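Local coordinates for putative acetyltransferase Sthe_0691 (Sphaerobacter thermophilus, PDB 3SHP), which is a putative acetyltransferase with a GNAT-like fold that probably moves an acetyl group from acetyl-CoA to an acceptor not yet identified, at residues V14-M19 / A103-L108; A39-A44 / T123-A128; K49-P54 / K82-L87; H60-V65 / C76-G81; A145-E150 / D160-Q165. All blocks are in the same frame, centred on the assembly; numbering follows the deposited sequence.

Interaction 1 of 5, residues V14-M19 / A103-L108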
# COMPACT_ATOMS: atom_id res chain seq x y z
N VAL A 14 -22.01 -5.24 -31.59
CA VAL A 14 -21.13 -4.16 -31.21
C VAL A 14 -20.47 -3.48 -32.42
O VAL A 14 -20.39 -4.06 -33.49
CB VAL A 14 -20.00 -4.64 -30.26
CG1 VAL A 14 -20.60 -5.36 -29.01
CG2 VAL A 14 -19.01 -5.52 -31.01
N TYR A 15 -19.97 -2.27 -32.21
CA TYR A 15 -19.09 -1.68 -33.18
C TYR A 15 -17.89 -1.09 -32.50
O TYR A 15 -17.93 -0.82 -31.29
CB TYR A 15 -19.80 -0.65 -34.06
CG TYR A 15 -20.30 0.60 -33.39
CD1 TYR A 15 -19.54 1.78 -33.39
CD2 TYR A 15 -21.56 0.63 -32.83
CE1 TYR A 15 -20.02 2.94 -32.81
CE2 TYR A 15 -22.05 1.78 -32.25
CZ TYR A 15 -21.28 2.93 -32.24
OH TYR A 15 -21.82 4.07 -31.64
N LEU A 16 -16.82 -0.94 -33.27
CA LEU A 16 -15.57 -0.41 -32.81
C LEU A 16 -15.34 0.92 -33.48
O LEU A 16 -15.59 1.09 -34.69
CB LEU A 16 -14.41 -1.37 -33.14
CG LEU A 16 -14.16 -2.56 -32.18
CD1 LEU A 16 -15.42 -3.25 -31.74
CD2 LEU A 16 -13.28 -3.57 -32.86
N ARG A 17 -14.85 1.87 -32.69
CA ARG A 17 -14.51 3.20 -33.18
C ARG A 17 -13.42 3.71 -32.25
O ARG A 17 -13.22 3.16 -31.19
CB ARG A 17 -15.73 4.12 -33.11
CG ARG A 17 -16.42 4.20 -31.69
CD ARG A 17 -17.09 5.56 -31.47
NE ARG A 17 -17.79 5.64 -30.19
CZ ARG A 17 -17.23 5.96 -29.02
NH1 ARG A 17 -15.92 6.24 -28.92
NH2 ARG A 17 -18.00 5.99 -27.92
N ALA A 18 -12.72 4.76 -32.65
CA ALA A 18 -11.68 5.36 -31.82
C ALA A 18 -12.25 5.71 -30.45
O ALA A 18 -13.31 6.32 -30.35
CB ALA A 18 -11.08 6.61 -32.52
N MSE A 19 -11.58 5.26 -29.40
CA MSE A 19 -11.94 5.66 -28.04
C MSE A 19 -11.57 7.13 -27.88
O MSE A 19 -10.49 7.56 -28.32
CB MSE A 19 -11.20 4.81 -27.01
CG MSE A 19 -11.62 5.08 -25.59
SE MSE A 19 -11.17 3.56 -24.52
CE MSE A 19 -12.21 3.85 -22.90
N ALA A 103 -15.52 -11.58 -28.16
CA ALA A 103 -15.31 -12.44 -29.31
C ALA A 103 -15.74 -11.73 -30.61
O ALA A 103 -15.03 -11.78 -31.60
CB ALA A 103 -16.07 -13.74 -29.14
N GLU A 104 -16.89 -11.07 -30.58
CA GLU A 104 -17.36 -10.32 -31.74
C GLU A 104 -16.37 -9.20 -32.07
O GLU A 104 -16.04 -9.00 -33.22
CB GLU A 104 -18.78 -9.76 -31.52
CG GLU A 104 -19.29 -9.02 -32.76
CD GLU A 104 -20.78 -8.70 -32.70
OE1 GLU A 104 -21.59 -9.60 -32.35
OE2 GLU A 104 -21.16 -7.56 -33.02
N ALA A 105 -15.89 -8.50 -31.05
CA ALA A 105 -14.92 -7.43 -31.24
C ALA A 105 -13.65 -7.95 -31.92
O ALA A 105 -13.07 -7.28 -32.77
CB ALA A 105 -14.58 -6.78 -29.92
N LEU A 106 -13.21 -9.14 -31.53
CA LEU A 106 -12.02 -9.74 -32.14
C LEU A 106 -12.30 -10.09 -33.60
O LEU A 106 -11.43 -9.87 -34.47
CB LEU A 106 -11.56 -10.97 -31.36
CG LEU A 106 -10.29 -11.68 -31.89
CD1 LEU A 106 -9.14 -10.69 -32.06
CD2 LEU A 106 -9.85 -12.74 -30.91
N GLU A 107 -13.49 -10.63 -33.89
CA GLU A 107 -13.89 -10.90 -35.27
C GLU A 107 -13.82 -9.66 -36.14
O GLU A 107 -13.46 -9.74 -37.31
CB GLU A 107 -15.32 -11.45 -35.34
CG GLU A 107 -15.46 -12.86 -34.80
CD GLU A 107 -16.90 -13.38 -34.83
OE1 GLU A 107 -17.87 -12.58 -34.85
OE2 GLU A 107 -17.05 -14.62 -34.81
N LEU A 108 -14.19 -8.52 -35.57
CA LEU A 108 -14.23 -7.25 -36.29
C LEU A 108 -12.86 -6.68 -36.52
O LEU A 108 -12.57 -6.23 -37.62
CB LEU A 108 -15.10 -6.22 -35.56
CG LEU A 108 -16.55 -6.68 -35.30
CD1 LEU A 108 -17.32 -5.60 -34.60
CD2 LEU A 108 -17.25 -7.11 -36.59
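Strand 14-18 crosses the 103-108 part of helix 98-116 at -53°, the two axes approaching to 8.6 Å, and the CA atoms of Val14 and Ala105 are the nearest across the two segments. A single polar bond ties the two elements: Val14 N donates to Glu104 OE2 at 2.9 Å, almost straight (169°) and arriving from above the carboxylate plane. Glu104 reaches the strand because CG stands anti to the backbone N (chi1 -178°) and the chain beyond runs extended. The same oxygen also accepts from Thr13 N, so the amides of Thr13, just before the strand, and Val14, its first residue, converge on it. In the mixed sheet, whose topology is consistent with a GNAT fold, helix 98-116 links the parallel strands 84-91 and 121-127 and packs against one face, and here it reaches the strand-14-18 end of that sheet. Val14 CG2, in the crowded position between its own N and carbonyl carbon, meets Leu108 CD1 at 4.0 Å, and Leu108 CD1 also approaches Val14 O at 3.6 Å. Leu16 crosses Leu108 obliquely; Leu16 CD1 abuts Ala105 CB at 4.1 Å, while CD2 rests 3.7 Å from Ala105 O. Ala105 in turn touches Ile64 of strand 58-66.

Interaction 2 of 5, residues A39-A44 / T123-A128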
# COMPACT_ATOMS: atom_id res chain seq x y z
N ALA A 39 1.02 -4.08 -25.44
CA ALA A 39 -0.37 -4.55 -25.56
C ALA A 39 -0.47 -6.07 -25.66
O ALA A 39 -1.56 -6.62 -25.65
CB ALA A 39 -1.06 -3.90 -26.76
N ALA A 40 0.65 -6.77 -25.80
CA ALA A 40 0.67 -8.23 -25.63
C ALA A 40 1.98 -8.64 -24.97
O ALA A 40 3.06 -8.52 -25.57
CB ALA A 40 0.45 -8.97 -26.95
N ARG A 41 1.82 -9.11 -23.73
CA ARG A 41 2.83 -9.53 -22.78
C ARG A 41 3.96 -10.49 -23.21
O ARG A 41 5.07 -10.43 -22.66
CB ARG A 41 2.07 -10.34 -21.73
CG ARG A 41 2.09 -9.79 -20.44
CD ARG A 41 1.08 -10.57 -19.63
NE ARG A 41 -0.24 -10.00 -19.88
CZ ARG A 41 -1.21 -9.88 -18.98
NH1 ARG A 41 -2.37 -9.34 -19.36
NH2 ARG A 41 -1.02 -10.25 -17.71
N ALA A 42 3.62 -11.44 -24.07
CA ALA A 42 4.56 -12.44 -24.55
C ALA A 42 4.26 -12.68 -26.00
O ALA A 42 3.17 -12.36 -26.48
CB ALA A 42 4.40 -13.71 -23.77
N GLU A 43 5.22 -13.29 -26.70
CA GLU A 43 5.09 -13.53 -28.13
C GLU A 43 6.16 -14.55 -28.51
O GLU A 43 7.17 -14.66 -27.82
CB GLU A 43 5.28 -12.21 -28.90
CG GLU A 43 6.64 -11.57 -28.63
CD GLU A 43 6.75 -10.12 -29.05
OE1 GLU A 43 7.74 -9.82 -29.77
OE2 GLU A 43 5.90 -9.27 -28.64
N ALA A 44 5.94 -15.31 -29.58
CA ALA A 44 7.02 -16.17 -30.09
C ALA A 44 8.28 -15.33 -30.29
O ALA A 44 8.19 -14.16 -30.70
CB ALA A 44 6.64 -16.81 -31.41
N THR A 123 -0.63 -10.27 -32.78
CA THR A 123 -0.40 -10.92 -31.50
C THR A 123 -1.53 -10.48 -30.56
O THR A 123 -1.74 -9.27 -30.35
CB THR A 123 1.01 -10.54 -30.93
OG1 THR A 123 2.03 -10.92 -31.86
CG2 THR A 123 1.30 -11.22 -29.60
N VAL A 124 -2.27 -11.46 -30.04
CA VAL A 124 -3.46 -11.21 -29.23
C VAL A 124 -3.42 -12.00 -27.91
O VAL A 124 -3.19 -13.22 -27.91
CB VAL A 124 -4.76 -11.60 -29.98
CG1 VAL A 124 -6.00 -11.11 -29.24
CG2 VAL A 124 -4.74 -11.04 -31.43
N GLU A 125 -3.69 -11.32 -26.80
CA GLU A 125 -3.82 -11.97 -25.49
C GLU A 125 -5.23 -12.50 -25.33
O GLU A 125 -6.21 -11.74 -25.56
CB GLU A 125 -3.57 -10.95 -24.37
CG GLU A 125 -2.16 -10.42 -24.28
CD GLU A 125 -1.89 -9.66 -22.95
OE1 GLU A 125 -2.86 -9.35 -22.22
OE2 GLU A 125 -0.70 -9.36 -22.66
N ILE A 126 -5.35 -13.79 -24.97
CA ILE A 126 -6.64 -14.41 -24.69
C ILE A 126 -6.53 -15.42 -23.55
O ILE A 126 -5.70 -16.33 -23.61
CB ILE A 126 -7.24 -15.15 -25.93
CG1 ILE A 126 -7.20 -14.26 -27.19
CG2 ILE A 126 -8.68 -15.61 -25.64
CD1 ILE A 126 -7.55 -15.02 -28.48
N ALA A 127 -7.36 -15.28 -22.53
CA ALA A 127 -7.26 -16.17 -21.38
C ALA A 127 -7.81 -17.53 -21.78
O ALA A 127 -8.73 -17.61 -22.57
CB ALA A 127 -8.03 -15.61 -20.18
N ALA A 128 -7.26 -18.59 -21.20
CA ALA A 128 -7.62 -19.93 -21.61
C ALA A 128 -9.08 -20.27 -21.36
O ALA A 128 -9.56 -21.19 -21.97
CB ALA A 128 -6.68 -20.99 -20.98
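Thr123 opens the contact with its methyl: Thr123 CG2, anti to the backbone N, lies 3.6 Å from Ala40 CB and 3.8 Å from Ala42 O, so the methyl sits against the loop. Its hydroxyl OG1 is engaged elsewhere, with Gln165 NE2 of strand 157-167. Val124 directs its side chain to the other face of the sheet, onto Leu87 and Phe89. Strand 121-127 runs parallel to strand 84-91, the one parallel pairing of this sheet; in GNAT enzymes the equivalent pair splays apart at one end for the pantetheine arm of acetyl-CoA, and the same probably holds here. Glu125 carries the polar part of the contact. Glu125 CG packs 4.0 Å from Ala40 CB, and Glu125 OE2 accepts Arg41 N at 2.7 Å on its anti lone pair in an almost straight bond (173°). Arg41, bent at chi3 (-83°), folds its guanidinium back to the same carboxylate and grips it side-on: Arg41 NE donates to Glu125 OE2 at 2.9 Å and Arg41 NH1 to Glu125 OE1, also at 2.9 Å. With the two planes turned 49° apart, both contacts rise out of the carboxylate plane. Arg88 NE completes the set as a second salt-bridge partner of OE1, and so many donors would probably keep this buried carboxylate ionised. Further on, Ile126 leaves the loop behind and packs on helix 131-139.

Interaction 3 of 5, residues K49-P54 / K82-L87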
# COMPACT_ATOMS: atom_id res chain seq x y z
N LYS A 49 14.01 -6.65 -35.10
CA LYS A 49 13.77 -5.61 -36.11
C LYS A 49 12.28 -5.45 -36.46
O LYS A 49 11.82 -4.34 -36.76
CB LYS A 49 14.65 -5.82 -37.35
CG LYS A 49 14.19 -6.95 -38.30
CD LYS A 49 15.21 -7.19 -39.45
CE LYS A 49 14.73 -8.29 -40.41
NZ LYS A 49 15.71 -8.62 -41.50
N LEU A 50 11.52 -6.55 -36.39
CA LEU A 50 10.08 -6.51 -36.66
C LEU A 50 9.32 -5.49 -35.82
O LEU A 50 8.32 -4.94 -36.27
CB LEU A 50 9.46 -7.89 -36.49
CG LEU A 50 9.95 -9.01 -37.41
CD1 LEU A 50 9.31 -10.31 -36.97
CD2 LEU A 50 9.64 -8.71 -38.89
N GLN A 51 9.81 -5.23 -34.60
CA GLN A 51 9.17 -4.28 -33.70
C GLN A 51 9.55 -2.83 -34.03
O GLN A 51 8.78 -1.90 -33.77
CB GLN A 51 9.53 -4.60 -32.25
CG GLN A 51 8.58 -3.98 -31.20
CD GLN A 51 7.19 -4.60 -31.24
OE1 GLN A 51 7.04 -5.80 -31.48
NE2 GLN A 51 6.18 -3.78 -31.03
N GLY A 52 10.74 -2.64 -34.60
CA GLY A 52 11.26 -1.31 -34.88
C GLY A 52 11.65 -0.52 -33.64
O GLY A 52 11.71 -1.07 -32.53
N ASP A 53 11.90 0.77 -33.82
CA ASP A 53 12.29 1.68 -32.73
C ASP A 53 11.11 2.15 -31.85
O ASP A 53 9.99 2.35 -32.35
CB ASP A 53 13.04 2.89 -33.32
CG ASP A 53 14.36 2.48 -34.00
OD1 ASP A 53 14.92 1.41 -33.63
OD2 ASP A 53 14.83 3.22 -34.89
N PRO A 54 11.35 2.30 -30.53
CA PRO A 54 10.29 2.77 -29.61
C PRO A 54 9.73 4.17 -29.93
O PRO A 54 8.54 4.42 -29.73
CB PRO A 54 10.98 2.74 -28.23
CG PRO A 54 12.45 2.40 -28.49
CD PRO A 54 12.50 1.73 -29.81
N LYS A 82 6.98 -1.72 -36.13
CA LYS A 82 7.20 -1.51 -37.55
C LYS A 82 6.35 -2.43 -38.41
O LYS A 82 5.64 -1.97 -39.30
CB LYS A 82 8.68 -1.64 -37.90
CG LYS A 82 9.02 -1.28 -39.33
CD LYS A 82 10.53 -1.20 -39.52
CE LYS A 82 11.25 -2.53 -39.18
NZ LYS A 82 12.75 -2.40 -38.97
N GLN A 83 6.40 -3.73 -38.14
CA GLN A 83 5.65 -4.69 -38.91
C GLN A 83 4.76 -5.57 -38.04
O GLN A 83 4.37 -6.67 -38.46
CB GLN A 83 6.63 -5.53 -39.70
CG GLN A 83 7.00 -4.87 -41.03
CD GLN A 83 8.39 -5.16 -41.49
OE1 GLN A 83 9.25 -5.60 -40.71
NE2 GLN A 83 8.65 -4.89 -42.75
N THR A 84 4.46 -5.10 -36.82
CA THR A 84 3.74 -5.90 -35.84
C THR A 84 2.52 -5.17 -35.31
O THR A 84 2.50 -3.94 -35.27
CB THR A 84 4.63 -6.27 -34.63
OG1 THR A 84 5.02 -5.08 -33.95
CG2 THR A 84 5.89 -7.03 -35.09
N ALA A 85 1.51 -5.94 -34.91
CA ALA A 85 0.39 -5.39 -34.16
C ALA A 85 0.12 -6.31 -32.99
O ALA A 85 0.01 -7.53 -33.18
CB ALA A 85 -0.82 -5.29 -35.03
N SER A 86 0.05 -5.73 -31.79
CA SER A 86 -0.21 -6.46 -30.57
C SER A 86 -1.45 -5.85 -29.92
O SER A 86 -1.62 -4.63 -29.94
CB SER A 86 0.99 -6.36 -29.63
OG SER A 86 2.16 -6.84 -30.28
N LEU A 87 -2.29 -6.68 -29.33
CA LEU A 87 -3.54 -6.19 -28.75
C LEU A 87 -4.10 -7.04 -27.62
O LEU A 87 -3.83 -8.24 -27.51
CB LEU A 87 -4.62 -6.04 -29.80
CG LEU A 87 -4.95 -7.23 -30.67
CD1 LEU A 87 -6.45 -7.24 -30.93
CD2 LEU A 87 -4.16 -7.14 -31.99
O HOH W 1 3.47 -4.67 -31.79
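Two carboxamides flank the contact. The Gln51 side chain, bent at chi2, crosses Thr84 at about a right angle and brings Gln51 OE1 to 3.3 Å from Thr84 OG1, at most a weak bond, since the hydroxyl proton has another possible acceptor. Gln51 NE2 donates to a water at 3.0 Å. The water also bonds Thr84 OG1 and donates to Ser86 OG, bridging the loop to the strand. The Gln83 carboxamide sets Gln83 OE1 3.6 Å from Leu50 CD2. Segment 82-87 turns out of strand 72-80 into strand 84-91, which pairs with strand 72-80 on one side and 121-127 on the other, and the loop 49-54 closes over this turn through its backbone. Gln83 N donates to Leu50 O at 2.9 Å, nearly along the C=O axis, and Lys82 N makes a weak bond to Gln51 O. Thr84 CG2 lies 3.4 Å from Leu50 O. Gly52 adopts phi 70°, and a CB there would collide with Lys82 CB, whose chain continues past it so that NZ reaches Lys49 O in a weak bond.

Interaction 4 of 5, residues H60-V65 / C76-G81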
# COMPACT_ATOMS: atom_id res chain seq x y z
N HIS A 60 -2.91 2.72 -29.96
CA HIS A 60 -4.27 3.15 -30.27
C HIS A 60 -5.24 2.50 -29.33
O HIS A 60 -4.95 1.44 -28.74
CB HIS A 60 -4.60 2.84 -31.73
CG HIS A 60 -3.73 3.59 -32.69
ND1 HIS A 60 -3.91 4.93 -32.96
CD2 HIS A 60 -2.63 3.21 -33.39
CE1 HIS A 60 -2.97 5.34 -33.81
NE2 HIS A 60 -2.19 4.31 -34.09
N LEU A 61 -6.38 3.15 -29.19
CA LEU A 61 -7.46 2.62 -28.40
C LEU A 61 -8.76 2.65 -29.17
O LEU A 61 -9.15 3.71 -29.67
CB LEU A 61 -7.63 3.50 -27.18
CG LEU A 61 -6.87 3.12 -25.94
CD1 LEU A 61 -7.13 4.23 -24.89
CD2 LEU A 61 -7.32 1.75 -25.46
N LEU A 62 -9.43 1.50 -29.27
CA LEU A 62 -10.73 1.41 -29.86
C LEU A 62 -11.75 1.14 -28.76
O LEU A 62 -11.52 0.27 -27.91
CB LEU A 62 -10.76 0.29 -30.90
CG LEU A 62 -9.83 0.40 -32.12
CD1 LEU A 62 -10.00 -0.80 -33.03
CD2 LEU A 62 -10.08 1.70 -32.91
N ALA A 63 -12.84 1.89 -28.76
CA ALA A 63 -13.96 1.58 -27.89
C ALA A 63 -14.78 0.47 -28.50
O ALA A 63 -14.99 0.42 -29.72
CB ALA A 63 -14.83 2.81 -27.74
N ILE A 64 -15.27 -0.43 -27.66
CA ILE A 64 -16.22 -1.42 -28.14
C ILE A 64 -17.59 -0.93 -27.67
O ILE A 64 -17.80 -0.73 -26.46
CB ILE A 64 -15.91 -2.80 -27.58
CG1 ILE A 64 -14.47 -3.22 -27.95
CG2 ILE A 64 -16.98 -3.84 -28.03
CD1 ILE A 64 -13.97 -4.47 -27.17
N VAL A 65 -18.50 -0.71 -28.61
CA VAL A 65 -19.75 -0.01 -28.30
C VAL A 65 -20.92 -0.92 -28.60
O VAL A 65 -21.04 -1.44 -29.70
CB VAL A 65 -19.88 1.33 -29.10
CG1 VAL A 65 -21.17 2.06 -28.75
CG2 VAL A 65 -18.65 2.25 -28.91
N CYS A 76 -10.31 -2.01 -26.89
CA CYS A 76 -9.30 -2.85 -27.48
C CYS A 76 -8.05 -2.01 -27.54
O CYS A 76 -8.01 -0.99 -28.26
CB CYS A 76 -9.74 -3.33 -28.86
SG CYS A 76 -8.44 -4.28 -29.67
N ARG A 77 -7.02 -2.42 -26.81
CA ARG A 77 -5.76 -1.68 -26.85
C ARG A 77 -4.80 -2.26 -27.88
O ARG A 77 -4.49 -3.45 -27.84
CB ARG A 77 -5.10 -1.61 -25.48
CG ARG A 77 -3.98 -0.58 -25.50
CD ARG A 77 -3.23 -0.48 -24.18
NE ARG A 77 -4.02 0.06 -23.08
CZ ARG A 77 -4.16 1.36 -22.82
NH1 ARG A 77 -3.59 2.29 -23.60
NH2 ARG A 77 -4.89 1.74 -21.76
N ILE A 78 -4.35 -1.43 -28.80
CA ILE A 78 -3.50 -1.91 -29.85
C ILE A 78 -2.15 -1.19 -29.81
O ILE A 78 -2.10 0.03 -29.65
CB ILE A 78 -4.13 -1.68 -31.24
CG1 ILE A 78 -5.54 -2.30 -31.32
CG2 ILE A 78 -3.22 -2.24 -32.33
CD1 ILE A 78 -6.36 -1.80 -32.52
N GLU A 79 -1.07 -1.95 -30.00
CA GLU A 79 0.28 -1.37 -30.08
C GLU A 79 0.94 -1.80 -31.40
O GLU A 79 1.14 -2.99 -31.63
CB GLU A 79 1.11 -1.77 -28.84
CG GLU A 79 2.59 -1.45 -28.93
CD GLU A 79 3.49 -2.38 -28.12
OE1 GLU A 79 3.04 -3.47 -27.66
OE2 GLU A 79 4.68 -2.02 -27.95
N PHE A 80 1.23 -0.84 -32.27
CA PHE A 80 1.94 -1.16 -33.51
C PHE A 80 3.43 -1.00 -33.30
O PHE A 80 3.88 -0.05 -32.63
CB PHE A 80 1.52 -0.27 -34.69
CG PHE A 80 0.11 -0.51 -35.17
CD1 PHE A 80 -0.87 0.46 -34.97
CD2 PHE A 80 -0.23 -1.69 -35.81
CE1 PHE A 80 -2.18 0.25 -35.39
CE2 PHE A 80 -1.55 -1.91 -36.24
CZ PHE A 80 -2.52 -0.94 -36.03
N GLY A 81 4.19 -1.92 -33.87
CA GLY A 81 5.60 -1.69 -34.11
C GLY A 81 5.79 -1.45 -35.60
O GLY A 81 4.87 -1.05 -36.30
O HOH W 2 -3.16 2.66 -26.50
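The firm part of this antiparallel hairpin is its backbone ladder. His60 pairs with Ile78 and Leu62 with Cys76 as hydrogen-bonded pairs, with Leu61 and Arg77 forming the non-hydrogen-bonded pair between them. His60 N donates to Ile78 O at 2.8 Å. Leu62 N reaches Cys76 O at 3.0 Å, almost straight at 175°. On the face shared by His60, Leu62, Cys76 and Ile78, Leu62 CD1 crosses obliquely to Ile78 CD1 at 3.8 Å. The more solvent-accessible end is that of His60 and Phe80, both partly exposed, whose rings meet only at their rims: His60 CD2 sits in the plane of the Phe80 ring, 3.6 Å from Phe80 CE1, with the planes 63° apart. On the opposite face Leu61 and Arg77 lie side by side, and Leu61 CD2 rests 4.1 Å above the centre of the Arg77 guanidinium plane. A water joins Arg77 NH1 to His60 O, both bonds weak. An alanine in place of Arg77 removes the guanidinium on which Leu61 CD2 rests and the water's second partner, and would probably leave Leu61 less well packed. Around the hairpin, strand 14-18 adjoins strand 58-66 and strand 84-91 adjoins strand 72-80, while helix 98-116 packs on Leu62, Ile64, Ile78 and Phe80.

Interaction 5 of 5, residues A145-E150 / D160-Q165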
# COMPACT_ATOMS: atom_id res chain seq x y z
N ALA A 145 0.29 -19.66 -29.57
CA ALA A 145 1.74 -19.64 -29.73
C ALA A 145 2.47 -19.75 -28.39
O ALA A 145 3.55 -20.36 -28.30
CB ALA A 145 2.15 -18.35 -30.44
N VAL A 146 1.87 -19.15 -27.35
CA VAL A 146 2.51 -19.05 -26.05
C VAL A 146 1.50 -19.40 -24.99
O VAL A 146 0.33 -19.03 -25.10
CB VAL A 146 3.05 -17.60 -25.79
CG1 VAL A 146 3.68 -17.46 -24.38
CG2 VAL A 146 4.07 -17.20 -26.85
N ARG A 147 1.95 -20.14 -23.99
CA ARG A 147 1.15 -20.41 -22.80
C ARG A 147 1.83 -19.75 -21.60
O ARG A 147 3.04 -19.93 -21.38
CB ARG A 147 1.07 -21.91 -22.55
CG ARG A 147 0.19 -22.26 -21.36
CD ARG A 147 0.24 -23.76 -21.03
NE ARG A 147 -0.12 -24.65 -22.14
CZ ARG A 147 -1.38 -24.98 -22.47
NH1 ARG A 147 -2.43 -24.49 -21.80
NH2 ARG A 147 -1.58 -25.82 -23.49
N MSE A 148 1.05 -18.97 -20.84
CA MSE A 148 1.52 -18.40 -19.60
C MSE A 148 0.70 -19.03 -18.48
O MSE A 148 -0.46 -18.66 -18.26
CB MSE A 148 1.34 -16.88 -19.63
CG MSE A 148 2.14 -16.19 -20.76
SE MSE A 148 2.08 -14.25 -20.64
CE MSE A 148 2.90 -14.02 -18.86
N ARG A 149 1.29 -20.02 -17.81
CA ARG A 149 0.52 -20.85 -16.86
C ARG A 149 0.03 -20.07 -15.65
O ARG A 149 0.80 -19.43 -14.96
CB ARG A 149 1.24 -22.14 -16.45
CG ARG A 149 1.34 -23.14 -17.61
CD ARG A 149 2.04 -24.46 -17.22
NE ARG A 149 3.47 -24.28 -16.96
CZ ARG A 149 4.03 -24.34 -15.75
NH1 ARG A 149 3.28 -24.60 -14.69
NH2 ARG A 149 5.34 -24.15 -15.60
N GLU A 150 -1.28 -20.13 -15.45
CA GLU A 150 -1.90 -19.59 -14.26
C GLU A 150 -1.61 -18.14 -14.08
O GLU A 150 -1.49 -17.65 -12.96
CB GLU A 150 -1.46 -20.39 -13.05
CG GLU A 150 -2.00 -21.78 -13.16
CD GLU A 150 -2.09 -22.38 -11.85
OE1 GLU A 150 -1.05 -22.47 -11.18
OE2 GLU A 150 -3.21 -22.75 -11.47
N ASP A 160 -4.63 -19.97 -17.46
CA ASP A 160 -3.50 -19.58 -18.28
C ASP A 160 -3.87 -18.36 -19.10
O ASP A 160 -5.01 -18.21 -19.54
CB ASP A 160 -3.09 -20.69 -19.25
CG ASP A 160 -2.73 -21.99 -18.56
OD1 ASP A 160 -2.57 -22.02 -17.32
OD2 ASP A 160 -2.61 -22.99 -19.27
N LEU A 161 -2.89 -17.51 -19.34
CA LEU A 161 -3.01 -16.55 -20.42
C LEU A 161 -2.39 -17.17 -21.67
O LEU A 161 -1.25 -17.67 -21.61
CB LEU A 161 -2.28 -15.25 -20.10
CG LEU A 161 -2.47 -14.17 -21.18
CD1 LEU A 161 -3.97 -13.84 -21.33
CD2 LEU A 161 -1.61 -12.89 -20.90
N LEU A 162 -3.11 -17.13 -22.78
CA LEU A 162 -2.62 -17.66 -24.03
C LEU A 162 -2.33 -16.50 -24.94
O LEU A 162 -3.02 -15.50 -24.88
CB LEU A 162 -3.67 -18.57 -24.68
CG LEU A 162 -4.15 -19.77 -23.84
CD1 LEU A 162 -5.16 -20.64 -24.60
CD2 LEU A 162 -2.95 -20.57 -23.42
N ILE A 163 -1.29 -16.64 -25.77
CA ILE A 163 -0.98 -15.64 -26.79
C ILE A 163 -1.19 -16.27 -28.15
O ILE A 163 -0.51 -17.25 -28.52
CB ILE A 163 0.47 -15.16 -26.72
CG1 ILE A 163 0.86 -14.76 -25.29
CG2 ILE A 163 0.71 -14.04 -27.74
CD1 ILE A 163 0.16 -13.49 -24.78
N TYR A 164 -2.14 -15.71 -28.90
CA TYR A 164 -2.47 -16.19 -30.23
C TYR A 164 -1.78 -15.28 -31.23
O TYR A 164 -1.72 -14.07 -31.02
CB TYR A 164 -4.00 -16.17 -30.46
CG TYR A 164 -4.66 -17.46 -30.06
CD1 TYR A 164 -4.72 -17.85 -28.72
CD2 TYR A 164 -5.24 -18.30 -31.01
CE1 TYR A 164 -5.30 -19.04 -28.34
CE2 TYR A 164 -5.85 -19.51 -30.64
CZ TYR A 164 -5.88 -19.85 -29.30
OH TYR A 164 -6.48 -21.02 -28.89
N GLN A 165 -1.28 -15.88 -32.31
CA GLN A 165 -0.54 -15.15 -33.34
C GLN A 165 -0.86 -15.62 -34.74
O GLN A 165 -1.21 -16.78 -34.96
CB GLN A 165 0.97 -15.28 -33.10
CG GLN A 165 1.45 -14.52 -31.86
CD GLN A 165 2.98 -14.40 -31.79
OE1 GLN A 165 3.69 -15.39 -31.54
NE2 GLN A 165 3.48 -13.19 -32.00
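A classic beta bulge breaks the regular pairing here: Ala145 and Val146 both face Ile163, and Ile163 O accepts from Ala145 N at 2.7 Å and from Val146 N at 3.3 Å. Strands 143-151 and 157-167 form an antiparallel pair near the C-terminal end of the chain, and Arg147 pairs with a strand of the second subunit, so the sheet continues across the interface. Beyond the bulge the ladder is regular, with Val146 CB packed beside Ile163 CG1 at 3.6 Å and selenomethionine Met148 SE beside Leu161 CD2. Asp160 closes the other end, where the chain corners at Arg149 and Glu150. Arg149 instead reaches Glu43 and Glu79 of the second subunit. Arg147, bent at chi3 (-56°), makes a salt bridge from Arg147 NH1 to Asp160 OD2 at 2.9 Å, and Asp160 OD1 accepts Glu150 N at 3.0 Å. An alanine in place of Asp160 removes both acceptors and would probably loosen this corner and leave the Arg147 guanidinium less firmly placed. Asp160 OD2 lies in the guanidinium plane and is met nearly along its C-O axis.

All five contacts attach to one mixed sheet. Interactions 1 and 4, with centres about 9 Å apart, lie on neighbouring strands 14-18 and 58-66, where Tyr15 and Arg17 probably bond to Val65 and Ala63 of interaction 4. Interactions 2 and 5 are closest, at about 6 Å between centres, and their region faces the second subunit; the centres of interactions 1 and 5 are about 22 Å apart. Strand 84-91 of interaction 3 lies between strands 72-80 and 121-127: Ser86 O probably accepts from Glu79 N on one side, and Ala85 and Leu87 pair with Thr123 on the other. The bound tartrate, held by Phe35, Arg58 and Trp59, lies about 5 Å from the His60 side chain of interaction 4, and about 10 Å from that of Ala39.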